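Local coordinates for protein ferric-chelate reductase (NAD(P)H) (Archaeoglobus fulgidus, PDB 1I0R) that catalyses the reduction of chelated ferric iron with NAD(P)H as electron donor, releasing ferrous iron, and works as a flavin-dependent homodimer, at residues B[2-5]-B[6-10]; B[51-54]-B[55-59]; B[65-68]-B[69-73]. One frame throughout, in Å; residues are numbered along the deposited sequence.

In the fold
Following the chain from the N terminus, the three contacts come in series, each tightening a single run of residues; none nests within another or crosses it. Contact 1 winds the helix-like turns within residues 2-10, which lie ahead of strand 14-20 and against the second subunit. Contact 2 is internal to helix 51-59, which follows strand 40-47 and leads into strand 61-67 of the six-stranded antiparallel barrel. Contact 3 closes the turn after strand 61-67, before helix 73-78. Contacts 2 and 3 lie on opposite sides of the chain's centre, their own centres about 23 Å apart. Contacts 1 and 2 hold residues of the NADP(+) and FMN sites respectively.

Contact 1. Residues B[2-5]-B[6-10]; sequences DVEA and FYKIS
Val3 and Tyr7 meet because CG2 of Val3 stands anti to its backbone N, while the Tyr7 ring leaves beside its own backbone N (chi1 -72°) and turns its CD2-CE2 edge to Val3. The touch is between Val3 CG2 and Tyr7 CE2, 3.6 Å apart, and the same methyl lies 4.1 Å from CD1 of the Phe6 ring. An apolar side chain suits this place, since its CG2 methyl meets both aromatics. The carbonyl of Val3 shares in the packing: its O lies near the plane of the Tyr7 ring, 3.3 Å from Tyr7 CD2, and accepts from Phe6 N at 2.9 Å. Tyr7 N to Glu4 O and Lys8 N to Ala5 O repeat this three-residue spacing. Asp2 begins the coil with an Asx turn, its OD1 taking the N-H of Glu4 at 2.9 Å from above the carboxylate plane. Further along, Glu4 OE2 and Lys8 NZ, 4.3 Å apart, are opposite charges beyond salt-bridge range. Tyr7 binds NADP(+). The segment precedes strand 14-20 and lies against the second subunit, with Asp2 on its Val138 (strand 126-138), Phe6 on its Gln34 (strand 23-37) and Ile9 on its Tyr14 (strand 14-20).

Contact 2. Residues B[51-54]-B[55-59]; sequences DTHN and AVKES
Asn54 and Glu58 lie one helical turn apart, and the carbonyl of the first is the surface on which the second rests. Glu58 N donates to Asn54 O at 3.0 Å, and Glu58 CG, leaving beside its backbone N (chi1 -61°), comes to 3.2 Å from that same oxygen. The chain then runs out extended, and Glu58 OE2 stands 3.3 Å from Asn54 O, two acceptors with no bond between them, and 4.1 Å from Asn54 CB. Polar residues suit this side of the helix, where Glu58 is exposed and Asn54 partly so. Ala55 takes the inward place. Its N-H goes to Asp51 O at 2.9 Å, and its methyl lies 3.6 Å from Thr52 O. A small side chain fits because strands 14-20 and 23-37 press close: Ala55 packs on Ser18, Ser20 and Cys25. The unit is a regular alpha-helix, 51-59, lying against the antiparallel barrel, and its first turn carries Asp51 and Thr52 of the FMN site; Asp51 also makes a salt bridge to Arg82. Ala55 O is gripped twice, by Ser59 N and by Ser59 OG, each at 2.9 Å and from opposite faces of the carbonyl plane. The same hydroxyl is hydrogen-bonded to Ser18 and Ala61, linking this turn to the strands. His53, also buried, holds Lys57 N through its carbonyl O, while its ring meets that of Phe129. Lys57 runs extended to CE and then bends at its last torsion, and NZ forms a salt bridge with Glu120.

Contact 3. Residues B[65-68]-B[69-73]; sequences SVLE and LETPM
A type I beta turn from Glu68 to Thr71 follows the barrel strand 61-67, and Glu68 O and Thr71 close it. Two donors of one residue grip that oxygen: Thr71 N at 3.1 Å, coming from above the carbonyl plane, and Thr71 OG1 at 2.7 Å, tilted only 19° from it. The hydroxyl can do this because it stands beside its own backbone N (chi1 -62°), which points both donors at the same acceptor. It also lies 3.6 Å from Leu67 CB and 3.5 Å from Glu68 CG. A valine in place of Thr71 would probably cost Glu68 O the shorter of its two bonds, leaving the turn held by the backbone N-H and its OG1 site filled by a methyl that cannot donate. Besides closing the turn, Glu68 reaches out with an extended side chain: OE2 is hydrogen-bonded to His108 ND1, and OE1 accepts from a water at 2.8 Å. That water also takes the N-H of Glu70, bridging the carboxylate to the turn's own backbone, while OE2 ties it to the His108 loop. Pro72, N-cap of helix 73-78, follows at once and packs on His108, while Leu67 rests on Ile15 of strand 14-20.

Contact 1. Residues B[2-5]-B[6-10]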
ATOM      1  N   ASP B   2      -2.975   0.102 -20.358  1.00 34.08           N
ATOM      2  CA  ASP B   2      -2.904  -1.322 -20.047  1.00 33.01           C
ATOM      3  C   ASP B   2      -3.151  -1.633 -18.581  1.00 32.09           C
ATOM      4  O   ASP B   2      -2.378  -1.236 -17.708  1.00 31.07           O
ATOM      5  CB  ASP B   2      -1.549  -1.884 -20.467  1.00 34.09           C
ATOM      6  CG  ASP B   2      -1.436  -3.394 -20.228  1.00 35.09           C
ATOM      7  OD1 ASP B   2      -2.449  -4.051 -19.898  1.00 35.46           O
ATOM      8  OD2 ASP B   2      -0.318  -3.929 -20.379  1.00 36.72           O
ATOM      9  N   VAL B   3      -4.221  -2.371 -18.324  1.00 30.56           N
ATOM     10  CA  VAL B   3      -4.586  -2.747 -16.978  1.00 29.39           C
ATOM     11  C   VAL B   3      -3.508  -3.568 -16.268  1.00 27.75           C
ATOM     12  O   VAL B   3      -3.417  -3.530 -15.041  1.00 26.45           O
ATOM     13  CB  VAL B   3      -5.935  -3.543 -16.953  1.00 30.05           C
ATOM     14  CG1 VAL B   3      -5.795  -4.866 -17.709  1.00 30.67           C
ATOM     15  CG2 VAL B   3      -6.363  -3.789 -15.513  1.00 31.09           C
ATOM     16  N   GLU B   4      -2.696  -4.307 -17.030  1.00 26.14           N
ATOM     17  CA  GLU B   4      -1.651  -5.132 -16.421  1.00 24.99           C
ATOM     18  C   GLU B   4      -0.684  -4.288 -15.591  1.00 22.61           C
ATOM     19  O   GLU B   4      -0.068  -4.773 -14.641  1.00 22.81           O
ATOM     20  CB  GLU B   4      -0.874  -5.916 -17.498  1.00 27.25           C
ATOM     21  CG  GLU B   4       0.266  -6.761 -16.926  1.00 30.44           C
ATOM     22  CD  GLU B   4       0.975  -7.648 -17.960  1.00 32.25           C
ATOM     23  OE1 GLU B   4       1.092  -7.239 -19.141  1.00 33.72           O
ATOM     24  OE2 GLU B   4       1.438  -8.755 -17.577  1.00 33.47           O
ATOM     25  N   ALA B   5      -0.551  -3.020 -15.939  1.00 20.11           N
ATOM     26  CA  ALA B   5       0.356  -2.163 -15.189  1.00 18.91           C
ATOM     27  C   ALA B   5      -0.100  -2.058 -13.737  1.00 18.59           C
ATOM     28  O   ALA B   5       0.727  -2.021 -12.820  1.00 17.01           O
ATOM     29  CB  ALA B   5       0.436  -0.773 -15.832  1.00 18.28           C
ATOM     30  N   PHE B   6      -1.410  -2.020 -13.503  1.00 18.01           N
ATOM     31  CA  PHE B   6      -1.889  -1.912 -12.126  1.00 19.30           C
ATOM     32  C   PHE B   6      -1.607  -3.162 -11.281  1.00 19.52           C
ATOM     33  O   PHE B   6      -1.537  -3.101 -10.035  1.00 19.36           O
ATOM     34  CB  PHE B   6      -3.394  -1.558 -12.139  1.00 19.43           C
ATOM     35  CG  PHE B   6      -3.702  -0.332 -12.959  1.00 20.40           C
ATOM     36  CD1 PHE B   6      -4.496  -0.420 -14.089  1.00 21.78           C
ATOM     37  CD2 PHE B   6      -3.125   0.905 -12.647  1.00 22.07           C
ATOM     38  CE1 PHE B   6      -4.719   0.692 -14.911  1.00 22.26           C
ATOM     39  CE2 PHE B   6      -3.339   2.030 -13.469  1.00 21.27           C
ATOM     40  CZ  PHE B   6      -4.137   1.918 -14.605  1.00 22.42           C
ATOM     41  N   TYR B   7      -1.413  -4.297 -11.944  1.00 19.81           N
ATOM     42  CA  TYR B   7      -1.121  -5.528 -11.240  1.00 21.37           C
ATOM     43  C   TYR B   7       0.337  -5.598 -10.791  1.00 19.96           C
ATOM     44  O   TYR B   7       0.739  -6.561 -10.134  1.00 20.41           O
ATOM     45  CB  TYR B   7      -1.474  -6.730 -12.122  1.00 24.73           C
ATOM     46  CG  TYR B   7      -2.968  -6.926 -12.280  1.00 29.08           C
ATOM     47  CD1 TYR B   7      -3.681  -7.735 -11.393  1.00 30.95           C
ATOM     48  CD2 TYR B   7      -3.676  -6.287 -13.300  1.00 31.00           C
ATOM     49  CE1 TYR B   7      -5.080  -7.911 -11.524  1.00 32.67           C
ATOM     50  CE2 TYR B   7      -5.081  -6.454 -13.441  1.00 32.95           C
ATOM     51  CZ  TYR B   7      -5.763  -7.273 -12.549  1.00 33.47           C
ATOM     52  OH  TYR B   7      -7.128  -7.493 -12.685  1.00 35.42           O
ATOM     53  N   LYS B   8       1.123  -4.578 -11.155  1.00 18.19           N
ATOM     54  CA  LYS B   8       2.526  -4.515 -10.762  1.00 17.23           C
ATOM     55  C   LYS B   8       2.669  -3.823  -9.402  1.00 16.56           C
ATOM     56  O   LYS B   8       3.754  -3.800  -8.831  1.00 16.99           O
ATOM     57  CB  LYS B   8       3.361  -3.780 -11.822  1.00 17.94           C
ATOM     58  CG  LYS B   8       3.330  -4.437 -13.214  1.00 18.45           C
ATOM     59  CD  LYS B   8       3.840  -5.871 -13.163  1.00 19.79           C
ATOM     60  CE  LYS B   8       3.970  -6.404 -14.579  1.00 20.90           C
ATOM     61  NZ  LYS B   8       4.338  -7.843 -14.569  1.00 21.97           N
ATOM     62  N   ILE B   9       1.579  -3.240  -8.902  1.00 15.33           N
ATOM     63  CA  ILE B   9       1.582  -2.588  -7.585  1.00 14.66           C
ATOM     64  C   ILE B   9       1.532  -3.692  -6.507  1.00 14.74           C
ATOM     65  O   ILE B   9       0.755  -4.658  -6.616  1.00 15.29           O
ATOM     66  CB  ILE B   9       0.360  -1.649  -7.443  1.00 14.24           C
ATOM     67  CG1 ILE B   9       0.474  -0.524  -8.475  1.00 14.61           C
ATOM     68  CG2 ILE B   9       0.252  -1.107  -6.014  1.00 14.53           C
ATOM     69  CD1 ILE B   9      -0.762   0.382  -8.517  1.00 15.14           C
ATOM     70  N   SER B  10       2.351  -3.546  -5.466  1.00 13.96           N
ATOM     71  CA  SER B  10       2.455  -4.559  -4.399  1.00 14.61           C
ATOM     72  C   SER B  10       1.574  -4.295  -3.161  1.00 14.82           C
ATOM     73  O   SER B  10       1.397  -3.158  -2.726  1.00 14.90           O
ATOM     74  CB  SER B  10       3.928  -4.684  -3.944  1.00 15.29           C
ATOM     75  OG  SER B  10       4.761  -5.175  -5.003  1.00 15.49           O
TER

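Contact 2. Residues B[51-54]-B[55-59]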
ATOM      1  N   ASP B  51     -20.154  -5.141   4.837  1.00 29.17           N
ATOM      2  CA  ASP B  51     -20.604  -4.892   6.196  1.00 28.19           C
ATOM      3  C   ASP B  51     -19.515  -4.282   7.076  1.00 26.29           C
ATOM      4  O   ASP B  51     -19.809  -3.472   7.964  1.00 25.66           O
ATOM      5  CB  ASP B  51     -21.122  -6.183   6.845  1.00 29.85           C
ATOM      6  CG  ASP B  51     -22.368  -6.721   6.163  1.00 32.08           C
ATOM      7  OD1 ASP B  51     -23.262  -5.919   5.804  1.00 33.02           O
ATOM      8  OD2 ASP B  51     -22.464  -7.963   5.997  1.00 33.84           O
ATOM      9  N   THR B  52     -18.258  -4.657   6.829  1.00 24.58           N
ATOM     10  CA  THR B  52     -17.158  -4.124   7.623  1.00 23.30           C
ATOM     11  C   THR B  52     -17.037  -2.622   7.359  1.00 22.46           C
ATOM     12  O   THR B  52     -16.754  -1.847   8.276  1.00 21.44           O
ATOM     13  CB  THR B  52     -15.837  -4.871   7.307  1.00 22.95           C
ATOM     14  OG1 THR B  52     -16.009  -6.275   7.572  1.00 24.10           O
ATOM     15  CG2 THR B  52     -14.694  -4.361   8.195  1.00 23.40           C
ATOM     16  N   HIS B  53     -17.258  -2.205   6.112  1.00 22.23           N
ATOM     17  CA  HIS B  53     -17.203  -0.780   5.796  1.00 22.40           C
ATOM     18  C   HIS B  53     -18.206  -0.039   6.702  1.00 22.81           C
ATOM     19  O   HIS B  53     -17.873   0.957   7.355  1.00 22.86           O
ATOM     20  CB  HIS B  53     -17.576  -0.543   4.314  1.00 21.79           C
ATOM     21  CG  HIS B  53     -17.934   0.881   3.998  1.00 22.13           C
ATOM     22  ND1 HIS B  53     -17.026   1.797   3.496  1.00 22.84           N
ATOM     23  CD2 HIS B  53     -19.094   1.560   4.166  1.00 20.80           C
ATOM     24  CE1 HIS B  53     -17.611   2.976   3.377  1.00 20.50           C
ATOM     25  NE2 HIS B  53     -18.868   2.857   3.780  1.00 23.29           N
ATOM     26  N   ASN B  54     -19.439  -0.531   6.742  1.00 23.61           N
ATOM     27  CA  ASN B  54     -20.449   0.129   7.541  1.00 24.70           C
ATOM     28  C   ASN B  54     -20.157   0.084   9.033  1.00 23.96           C
ATOM     29  O   ASN B  54     -20.483   1.034   9.739  1.00 23.55           O
ATOM     30  CB  ASN B  54     -21.836  -0.451   7.225  1.00 26.23           C
ATOM     31  CG  ASN B  54     -22.171  -0.369   5.741  1.00 28.11           C
ATOM     32  OD1 ASN B  54     -21.779   0.581   5.057  1.00 30.08           O
ATOM     33  ND2 ASN B  54     -22.911  -1.355   5.237  1.00 29.29           N
ATOM     34  N   ALA B  55     -19.526  -0.994   9.509  1.00 23.73           N
ATOM     35  CA  ALA B  55     -19.186  -1.111  10.931  1.00 23.48           C
ATOM     36  C   ALA B  55     -18.123  -0.081  11.290  1.00 23.62           C
ATOM     37  O   ALA B  55     -18.165   0.536  12.349  1.00 23.70           O
ATOM     38  CB  ALA B  55     -18.683  -2.524  11.252  1.00 23.09           C
ATOM     39  N   VAL B  56     -17.160   0.120  10.395  1.00 22.99           N
ATOM     40  CA  VAL B  56     -16.134   1.092  10.673  1.00 23.70           C
ATOM     41  C   VAL B  56     -16.759   2.476  10.607  1.00 24.45           C
ATOM     42  O   VAL B  56     -16.438   3.345  11.408  1.00 25.20           O
ATOM     43  CB  VAL B  56     -14.967   0.990   9.660  1.00 22.70           C
ATOM     44  CG1 VAL B  56     -13.927   2.098   9.933  1.00 22.46           C
ATOM     45  CG2 VAL B  56     -14.312  -0.364   9.784  1.00 22.03           C
ATOM     46  N   LYS B  57     -17.664   2.683   9.662  1.00 26.00           N
ATOM     47  CA  LYS B  57     -18.298   3.987   9.540  1.00 27.96           C
ATOM     48  C   LYS B  57     -19.060   4.371  10.812  1.00 28.27           C
ATOM     49  O   LYS B  57     -18.988   5.507  11.271  1.00 28.62           O
ATOM     50  CB  LYS B  57     -19.241   4.017   8.332  1.00 29.48           C
ATOM     51  CG  LYS B  57     -19.722   5.427   8.015  1.00 32.40           C
ATOM     52  CD  LYS B  57     -20.458   5.523   6.687  1.00 33.72           C
ATOM     53  CE  LYS B  57     -20.650   6.990   6.288  1.00 34.73           C
ATOM     54  NZ  LYS B  57     -19.350   7.745   6.151  1.00 35.19           N
ATOM     55  N   GLU B  58     -19.761   3.406  11.397  1.00 28.54           N
ATOM     56  CA  GLU B  58     -20.544   3.654  12.607  1.00 29.08           C
ATOM     57  C   GLU B  58     -19.736   3.719  13.905  1.00 28.01           C
ATOM     58  O   GLU B  58     -19.929   4.627  14.722  1.00 28.66           O
ATOM     59  CB  GLU B  58     -21.617   2.575  12.748  1.00 31.02           C
ATOM     60  CG  GLU B  58     -22.601   2.542  11.606  1.00 34.76           C
ATOM     61  CD  GLU B  58     -23.584   1.393  11.731  1.00 36.73           C
ATOM     62  OE1 GLU B  58     -24.382   1.405  12.698  1.00 38.66           O
ATOM     63  OE2 GLU B  58     -23.552   0.479  10.875  1.00 38.33           O
ATOM     64  N   SER B  59     -18.827   2.766  14.099  1.00 26.42           N
ATOM     65  CA  SER B  59     -18.033   2.706  15.324  1.00 25.21           C
ATOM     66  C   SER B  59     -16.840   3.634  15.424  1.00 24.68           C
ATOM     67  O   SER B  59     -16.414   3.978  16.521  1.00 24.62           O
ATOM     68  CB  SER B  59     -17.531   1.284  15.544  1.00 25.69           C
ATOM     69  OG  SER B  59     -16.485   0.979  14.629  1.00 25.46           O
TER

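Contact 3. Residues B[65-68]-B[69-73]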
ATOM      1  N   SER B  65      -5.208  -7.349  11.119  1.00 17.16           N
ATOM      2  CA  SER B  65      -4.394  -8.527  11.407  1.00 17.76           C
ATOM      3  C   SER B  65      -3.511  -8.763  10.166  1.00 17.69           C
ATOM      4  O   SER B  65      -4.036  -8.902   9.052  1.00 18.21           O
ATOM      5  CB  SER B  65      -5.271  -9.761  11.602  1.00 18.26           C
ATOM      6  OG  SER B  65      -6.146  -9.570  12.694  1.00 20.20           O
ATOM      7  N   VAL B  66      -2.188  -8.793  10.330  1.00 17.50           N
ATOM      8  CA  VAL B  66      -1.305  -9.034   9.177  1.00 17.78           C
ATOM      9  C   VAL B  66      -1.125 -10.544   9.064  1.00 19.00           C
ATOM     10  O   VAL B  66      -0.507 -11.172   9.930  1.00 19.35           O
ATOM     11  CB  VAL B  66       0.062  -8.333   9.372  1.00 17.70           C
ATOM     12  CG1 VAL B  66       0.936  -8.514   8.113  1.00 16.94           C
ATOM     13  CG2 VAL B  66      -0.160  -6.850   9.640  1.00 16.93           C
ATOM     14  N   LEU B  67      -1.666 -11.132   8.001  1.00 19.33           N
ATOM     15  CA  LEU B  67      -1.607 -12.587   7.848  1.00 20.64           C
ATOM     16  C   LEU B  67      -0.244 -13.187   7.557  1.00 21.96           C
ATOM     17  O   LEU B  67       0.556 -12.613   6.827  1.00 21.22           O
ATOM     18  CB  LEU B  67      -2.596 -13.041   6.772  1.00 20.19           C
ATOM     19  CG  LEU B  67      -4.054 -12.675   7.061  1.00 20.59           C
ATOM     20  CD1 LEU B  67      -4.936 -12.916   5.825  1.00 20.27           C
ATOM     21  CD2 LEU B  67      -4.526 -13.493   8.266  1.00 20.90           C
ATOM     22  N   GLU B  68       0.021 -14.350   8.158  1.00 23.27           N
ATOM     23  CA  GLU B  68       1.291 -15.036   7.949  1.00 24.72           C
ATOM     24  C   GLU B  68       1.283 -15.794   6.622  1.00 25.65           C
ATOM     25  O   GLU B  68       0.223 -16.154   6.089  1.00 24.70           O
ATOM     26  CB  GLU B  68       1.587 -16.001   9.112  1.00 25.52           C
ATOM     27  CG  GLU B  68       0.654 -17.214   9.178  1.00 26.62           C
ATOM     28  CD  GLU B  68       1.010 -18.168  10.321  1.00 28.18           C
ATOM     29  OE1 GLU B  68       2.213 -18.395  10.554  1.00 29.02           O
ATOM     30  OE2 GLU B  68       0.093 -18.705  10.984  1.00 28.98           O
ATOM     31  N   LEU B  69       2.480 -16.014   6.085  1.00 27.36           N
ATOM     32  CA  LEU B  69       2.655 -16.699   4.808  1.00 29.45           C
ATOM     33  C   LEU B  69       1.913 -18.028   4.692  1.00 30.67           C
ATOM     34  O   LEU B  69       1.362 -18.353   3.640  1.00 30.92           O
ATOM     35  CB  LEU B  69       4.154 -16.929   4.571  1.00 30.40           C
ATOM     36  CG  LEU B  69       4.551 -17.873   3.434  1.00 31.72           C
ATOM     37  CD1 LEU B  69       4.137 -17.272   2.093  1.00 32.24           C
ATOM     38  CD2 LEU B  69       6.059 -18.114   3.486  1.00 32.40           C
ATOM     39  N   GLU B  70       1.894 -18.787   5.777  1.00 32.12           N
ATOM     40  CA  GLU B  70       1.244 -20.091   5.759  1.00 33.69           C
ATOM     41  C   GLU B  70      -0.222 -20.131   6.179  1.00 33.19           C
ATOM     42  O   GLU B  70      -0.731 -21.188   6.554  1.00 33.66           O
ATOM     43  CB  GLU B  70       2.050 -21.072   6.610  1.00 35.75           C
ATOM     44  CG  GLU B  70       3.328 -21.539   5.939  1.00 39.20           C
ATOM     45  CD  GLU B  70       4.077 -22.554   6.774  1.00 41.16           C
ATOM     46  OE1 GLU B  70       4.636 -22.163   7.822  1.00 42.69           O
ATOM     47  OE2 GLU B  70       4.094 -23.748   6.389  1.00 42.72           O
ATOM     48  N   THR B  71      -0.904 -18.994   6.105  1.00 32.28           N
ATOM     49  CA  THR B  71      -2.316 -18.938   6.469  1.00 31.20           C
ATOM     50  C   THR B  71      -3.126 -19.865   5.562  1.00 31.59           C
ATOM     51  O   THR B  71      -3.033 -19.786   4.343  1.00 30.86           O
ATOM     52  CB  THR B  71      -2.875 -17.500   6.330  1.00 30.55           C
ATOM     53  OG1 THR B  71      -2.171 -16.621   7.220  1.00 28.52           O
ATOM     54  CG2 THR B  71      -4.353 -17.471   6.691  1.00 29.32           C
ATOM     55  N   PRO B  72      -3.931 -20.768   6.148  1.00 32.04           N
ATOM     56  CA  PRO B  72      -4.735 -21.686   5.325  1.00 32.43           C
ATOM     57  C   PRO B  72      -5.745 -20.977   4.417  1.00 33.14           C
ATOM     58  O   PRO B  72      -6.400 -20.021   4.831  1.00 32.56           O
ATOM     59  CB  PRO B  72      -5.427 -22.567   6.367  1.00 32.40           C
ATOM     60  CG  PRO B  72      -4.448 -22.575   7.506  1.00 32.53           C
ATOM     61  CD  PRO B  72      -4.013 -21.128   7.575  1.00 32.25           C
ATOM     62  N   MET B  73      -5.888 -21.441   3.179  1.00 33.65           N
ATOM     63  CA  MET B  73      -6.841 -20.800   2.280  1.00 35.31           C
ATOM     64  C   MET B  73      -8.260 -20.818   2.848  1.00 35.62           C
ATOM     65  O   MET B  73      -9.057 -19.913   2.583  1.00 35.46           O
ATOM     66  CB  MET B  73      -6.828 -21.482   0.907  1.00 36.46           C
ATOM     67  CG  MET B  73      -5.527 -21.316   0.139  1.00 37.90           C
ATOM     68  SD  MET B  73      -5.211 -19.585  -0.319  1.00 40.25           S
ATOM     69  CE  MET B  73      -6.123 -19.472  -1.870  1.00 39.92           C
TER
HETATM   70  O   HOH W   1       3.665 -18.521   8.115  1.00 32.29           O